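Local structure of Sam-dependent methyltransferases (Streptomyces davawensis, 4D7K) at residues 237-248 / 264-273. The protein transfers two methyl groups from S-adenosyl-L-methionine to the amino group of 8-amino-8-demethyl-D-riboflavin, completing the biosynthesis of the antibiotic roseoflavin. Numbering follows the deposited sequence.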
loop_
_atom_site.group_PDB
_atom_site.type_symbol
_atom_site.label_atom_id
_atom_site.label_comp_id
_atom_site.label_asym_id
_atom_site.label_seq_id
_atom_site.Cartn_x
_atom_site.Cartn_y
_atom_site.Cartn_z
ATOM N N PHE A 237 -10.378 -6.018 -37.013
ATOM C CA PHE A 237 -10.779 -7.366 -36.607
ATOM C C PHE A 237 -11.741 -8.041 -37.588
ATOM O O PHE A 237 -11.580 -9.216 -37.911
ATOM C CB PHE A 237 -11.421 -7.331 -35.218
ATOM C CG PHE A 237 -10.438 -7.160 -34.093
ATOM C CD1 PHE A 237 -9.082 -7.334 -34.305
ATOM C CD2 PHE A 237 -10.876 -6.835 -32.818
ATOM C CE1 PHE A 237 -8.178 -7.181 -33.268
ATOM C CE2 PHE A 237 -9.979 -6.681 -31.779
ATOM C CZ PHE A 237 -8.628 -6.854 -32.003
ATOM N N PHE A 238 -12.732 -7.295 -38.064
ATOM C CA PHE A 238 -13.790 -7.860 -38.899
ATOM C C PHE A 238 -13.352 -8.184 -40.330
ATOM O O PHE A 238 -14.165 -8.616 -41.147
ATOM C CB PHE A 238 -14.984 -6.906 -38.941
ATOM C CG PHE A 238 -15.685 -6.755 -37.622
ATOM C CD1 PHE A 238 -16.723 -7.604 -37.276
ATOM C CD2 PHE A 238 -15.309 -5.765 -36.731
ATOM C CE1 PHE A 238 -17.374 -7.470 -36.065
ATOM C CE2 PHE A 238 -15.956 -5.624 -35.516
ATOM C CZ PHE A 238 -16.990 -6.478 -35.184
ATOM N N ASP A 239 -12.074 -7.978 -40.632
ATOM C CA ASP A 239 -11.570 -8.230 -41.977
ATOM C C ASP A 239 -10.513 -9.330 -42.010
ATOM O O ASP A 239 -10.564 -10.225 -42.852
ATOM C CB ASP A 239 -10.992 -6.945 -42.578
ATOM C CG ASP A 239 -12.048 -5.884 -42.812
ATOM O OD1 ASP A 239 -12.676 -5.896 -43.891
ATOM O OD2 ASP A 239 -12.249 -5.035 -41.917
ATOM N N VAL A 240 -9.559 -9.261 -41.089
ATOM C CA VAL A 240 -8.406 -10.153 -41.126
ATOM C C VAL A 240 -8.589 -11.419 -40.289
ATOM O O VAL A 240 -7.611 -12.079 -39.941
ATOM C CB VAL A 240 -7.133 -9.425 -40.648
ATOM C CG1 VAL A 240 -6.789 -8.285 -41.594
ATOM C CG2 VAL A 240 -7.317 -8.907 -39.227
ATOM N N LEU A 241 -9.834 -11.761 -39.971
ATOM C CA LEU A 241 -10.110 -12.986 -39.223
ATOM C C LEU A 241 -9.733 -14.220 -40.034
ATOM O O LEU A 241 -10.264 -14.437 -41.121
ATOM C CB LEU A 241 -11.584 -13.066 -38.821
ATOM C CG LEU A 241 -12.022 -12.325 -37.561
ATOM C CD1 LEU A 241 -13.493 -12.587 -37.280
ATOM C CD2 LEU A 241 -11.171 -12.733 -36.376
ATOM N N PRO A 242 -8.809 -15.033 -39.506
ATOM C CA PRO A 242 -8.400 -16.262 -40.191
ATOM C C PRO A 242 -9.485 -17.331 -40.128
ATOM O O PRO A 242 -10.284 -17.349 -39.189
ATOM C CB PRO A 242 -7.153 -16.695 -39.418
ATOM C CG PRO A 242 -7.359 -16.137 -38.052
ATOM C CD PRO A 242 -8.071 -14.829 -38.247
ATOM N N THR A 243 -9.506 -18.212 -41.121
ATOM C CA THR A 243 -10.511 -19.266 -41.200
ATOM C C THR A 243 -9.863 -20.648 -41.122
ATOM O O THR A 243 -8.829 -20.894 -41.741
ATOM C CB THR A 243 -11.333 -19.151 -42.505
ATOM O OG1 THR A 243 -11.961 -17.864 -42.560
ATOM C CG2 THR A 243 -12.402 -20.235 -42.581
ATOM N N GLY A 244 -10.472 -21.546 -40.354
ATOM C CA GLY A 244 -9.990 -22.911 -40.262
ATOM C C GLY A 244 -9.208 -23.198 -38.995
ATOM O O GLY A 244 -8.617 -24.269 -38.851
ATOM N N CYS A 245 -9.199 -22.241 -38.075
ATOM C CA CYS A 245 -8.538 -22.437 -36.793
ATOM C C CYS A 245 -9.459 -23.202 -35.849
ATOM O O CYS A 245 -10.673 -22.997 -35.854
ATOM C CB CYS A 245 -8.127 -21.095 -36.188
ATOM S SG CYS A 245 -6.901 -20.190 -37.171
ATOM N N ASP A 246 -8.887 -24.098 -35.053
ATOM C CA ASP A 246 -9.690 -24.912 -34.151
ATOM C C ASP A 246 -9.666 -24.350 -32.731
ATOM O O ASP A 246 -10.262 -24.921 -31.818
ATOM C CB ASP A 246 -9.213 -26.370 -34.165
ATOM C CG ASP A 246 -7.731 -26.504 -33.877
ATOM O OD1 ASP A 246 -6.979 -25.553 -34.167
ATOM O OD2 ASP A 246 -7.318 -27.566 -33.366
ATOM N N ALA A 247 -8.985 -23.221 -32.556
ATOM C CA ALA A 247 -8.973 -22.530 -31.273
ATOM C C ALA A 247 -8.868 -21.022 -31.474
ATOM O O ALA A 247 -7.898 -20.531 -32.045
ATOM C CB ALA A 247 -7.828 -23.032 -30.403
ATOM N N TYR A 248 -9.881 -20.297 -31.010
ATOM C CA TYR A 248 -9.888 -18.841 -31.072
ATOM C C TYR A 248 -9.804 -18.262 -29.668
ATOM O O TYR A 248 -10.549 -18.670 -28.776
ATOM C CB TYR A 248 -11.141 -18.331 -31.782
ATOM C CG TYR A 248 -11.155 -18.620 -33.261
ATOM C CD1 TYR A 248 -11.471 -19.884 -33.737
ATOM C CD2 TYR A 248 -10.854 -17.626 -34.185
ATOM C CE1 TYR A 248 -11.480 -20.152 -35.091
ATOM C CE2 TYR A 248 -10.864 -17.887 -35.544
ATOM C CZ TYR A 248 -11.179 -19.152 -35.990
ATOM O OH TYR A 248 -11.194 -19.422 -37.340
ATOM N N ARG A 264 -21.428 -8.760 -32.707
ATOM C CA ARG A 264 -20.989 -8.770 -34.100
ATOM C C ARG A 264 -19.647 -9.482 -34.251
ATOM O O ARG A 264 -19.480 -10.324 -35.134
ATOM C CB ARG A 264 -20.894 -7.343 -34.648
ATOM C CG ARG A 264 -22.239 -6.640 -34.771
ATOM C CD ARG A 264 -22.147 -5.357 -35.588
ATOM N NE ARG A 264 -21.326 -4.335 -34.946
ATOM C CZ ARG A 264 -20.145 -3.925 -35.400
ATOM N NH1 ARG A 264 -19.640 -4.449 -36.510
ATOM N NH2 ARG A 264 -19.470 -2.989 -34.749
ATOM N N LEU A 265 -18.701 -9.144 -33.378
ATOM C CA LEU A 265 -17.387 -9.780 -33.375
ATOM C C LEU A 265 -17.499 -11.277 -33.098
ATOM O O LEU A 265 -16.836 -12.091 -33.737
ATOM C CB LEU A 265 -16.474 -9.119 -32.340
ATOM C CG LEU A 265 -15.085 -9.731 -32.164
ATOM C CD1 LEU A 265 -14.310 -9.700 -33.473
ATOM C CD2 LEU A 265 -14.317 -9.007 -31.072
ATOM N N LEU A 266 -18.349 -11.631 -32.142
ATOM C CA LEU A 266 -18.551 -13.028 -31.786
ATOM C C LEU A 266 -19.197 -13.810 -32.930
ATOM O O LEU A 266 -18.879 -14.979 -33.146
ATOM C CB LEU A 266 -19.401 -13.128 -30.520
ATOM C CG LEU A 266 -18.753 -12.610 -29.235
ATOM C CD1 LEU A 266 -19.801 -12.422 -28.151
ATOM C CD2 LEU A 266 -17.657 -13.557 -28.768
ATOM N N VAL A 267 -20.098 -13.156 -33.662
ATOM C CA VAL A 267 -20.758 -13.771 -34.811
ATOM C C VAL A 267 -19.756 -14.023 -35.939
ATOM O O VAL A 267 -19.796 -15.062 -36.602
ATOM C CB VAL A 267 -21.926 -12.893 -35.336
ATOM C CG1 VAL A 267 -22.422 -13.390 -36.683
ATOM C CG2 VAL A 267 -23.072 -12.874 -34.337
ATOM N N ARG A 268 -18.850 -13.071 -36.141
ATOM C CA ARG A 268 -17.807 -13.197 -37.154
ATOM C C ARG A 268 -16.836 -14.329 -36.830
ATOM O O ARG A 268 -16.381 -15.042 -37.724
ATOM C CB ARG A 268 -17.047 -11.878 -37.300
ATOM C CG ARG A 268 -17.747 -10.857 -38.179
ATOM C CD ARG A 268 -17.692 -11.257 -39.647
ATOM N NE ARG A 268 -16.322 -11.297 -40.155
ATOM C CZ ARG A 268 -15.632 -12.412 -40.375
ATOM N NH1 ARG A 268 -16.186 -13.595 -40.140
ATOM N NH2 ARG A 268 -14.389 -12.344 -40.835
ATOM N N ILE A 269 -16.514 -14.488 -35.552
ATOM C CA ILE A 269 -15.680 -15.602 -35.122
ATOM C C ILE A 269 -16.424 -16.912 -35.358
ATOM O O ILE A 269 -15.854 -17.882 -35.854
ATOM C CB ILE A 269 -15.289 -15.482 -33.637
ATOM C CG1 ILE A 269 -14.425 -14.238 -33.418
ATOM C CG2 ILE A 269 -14.549 -16.732 -33.168
ATOM C CD1 ILE A 269 -14.102 -13.969 -31.965
ATOM N N ARG A 270 -17.711 -16.913 -35.026
ATOM C CA ARG A 270 -18.545 -18.106 -35.131
ATOM C C ARG A 270 -18.562 -18.711 -36.535
ATOM O O ARG A 270 -18.529 -19.933 -36.690
ATOM C CB ARG A 270 -19.975 -17.782 -34.695
ATOM C CG ARG A 270 -20.943 -18.943 -34.831
ATOM C CD ARG A 270 -20.528 -20.132 -33.972
ATOM N NE ARG A 270 -21.395 -21.281 -34.212
ATOM C CZ ARG A 270 -21.153 -22.223 -35.118
ATOM N NH1 ARG A 270 -20.058 -22.162 -35.865
ATOM N NH2 ARG A 270 -22.002 -23.229 -35.273
ATOM N N GLN A 271 -18.609 -17.863 -37.555
ATOM C CA GLN A 271 -18.676 -18.357 -38.926
ATOM C C GLN A 271 -17.290 -18.657 -39.493
ATOM O O GLN A 271 -17.169 -19.212 -40.584
ATOM C CB GLN A 271 -19.417 -17.356 -39.823
ATOM C CG GLN A 271 -18.847 -15.947 -39.823
ATOM C CD GLN A 271 -19.691 -14.981 -40.637
ATOM O OE1 GLN A 271 -19.300 -13.835 -40.863
ATOM N NE2 GLN A 271 -20.858 -15.441 -41.079
ATOM N N ALA A 272 -16.249 -18.299 -38.748
ATOM C CA ALA A 272 -14.876 -18.586 -39.155
ATOM C C ALA A 272 -14.409 -19.938 -38.615
ATOM O O ALA A 272 -13.392 -20.478 -39.054
ATOM C CB ALA A 272 -13.941 -17.478 -38.688
ATOM N N MET A 273 -15.161 -20.479 -37.663
ATOM C CA MET A 273 -14.814 -21.746 -37.029
ATOM C C MET A 273 -15.306 -22.940 -37.841
ATOM O O MET A 273 -14.835 -24.061 -37.657
ATOM C CB MET A 273 -15.397 -21.815 -35.615
ATOM C CG MET A 273 -14.906 -20.728 -34.687
ATOM S SD MET A 273 -15.658 -20.842 -33.054
ATOM C CE MET A 273 -15.299 -22.544 -32.634
#
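Y248, at the start of strand 247-251, meets A272 and M273 of segment 264-273, and here the packing is dense. Its hydroxyl OH lies between two carbonyl oxygens, 3.0 Å from A272 O and 2.9 Å from P242 O, the latter in the ring plane. Tyrosine suits this buried place because its ring packs among apolar groups while its end reaches two backbone oxygens. I269 CG2 makes an off-centre CH-pi contact with the Y248 ring; M273 CG comes within 3.5 Å of Y248 CE1, and M273 SD makes an oblique Met-aromatic contact, 5.2 Å from the ring centroid. A272 CB lies 3.7 Å from P242 O and close to Y248 OH, a place that suits a small side chain.

L241 continues the buried layer between helix and sheet, also touching I185 of strand 181-185; a branched apolar residue fits there, its CD1 lying over one face of the R268 guanidinium. Bends at chi2 (-72°) and chi3 (-63°) bring that guanidinium back to L241, while R268 CG packs at the F238 ring edge, 3.5 Å from F238 CD1. F238 is itself closely packed: its broad ring also sets CE1 3.4 Å from L265 N.

Toward solvent the contact loosens. The exposed R264 can cover F238 and stay charged: NH1 sits over one ring face, the ring and guanidinium planes 14° apart, while NH2 forms a salt bridge with D261. At the other exposed end, T243 CG2 approaches A272 O, which accepts a weak hydrogen bond from G244 N, 3.4 Å. F237, beside L265, belongs to the predicted S-adenosyl-L-methionine site. Thus the loop entering strand 247-251 packs on the helix of a beta-alpha-beta unit, strand 247-251, helix 259-270 and strand 280-285, in the Rossmann-like fold of class I methyltransferases.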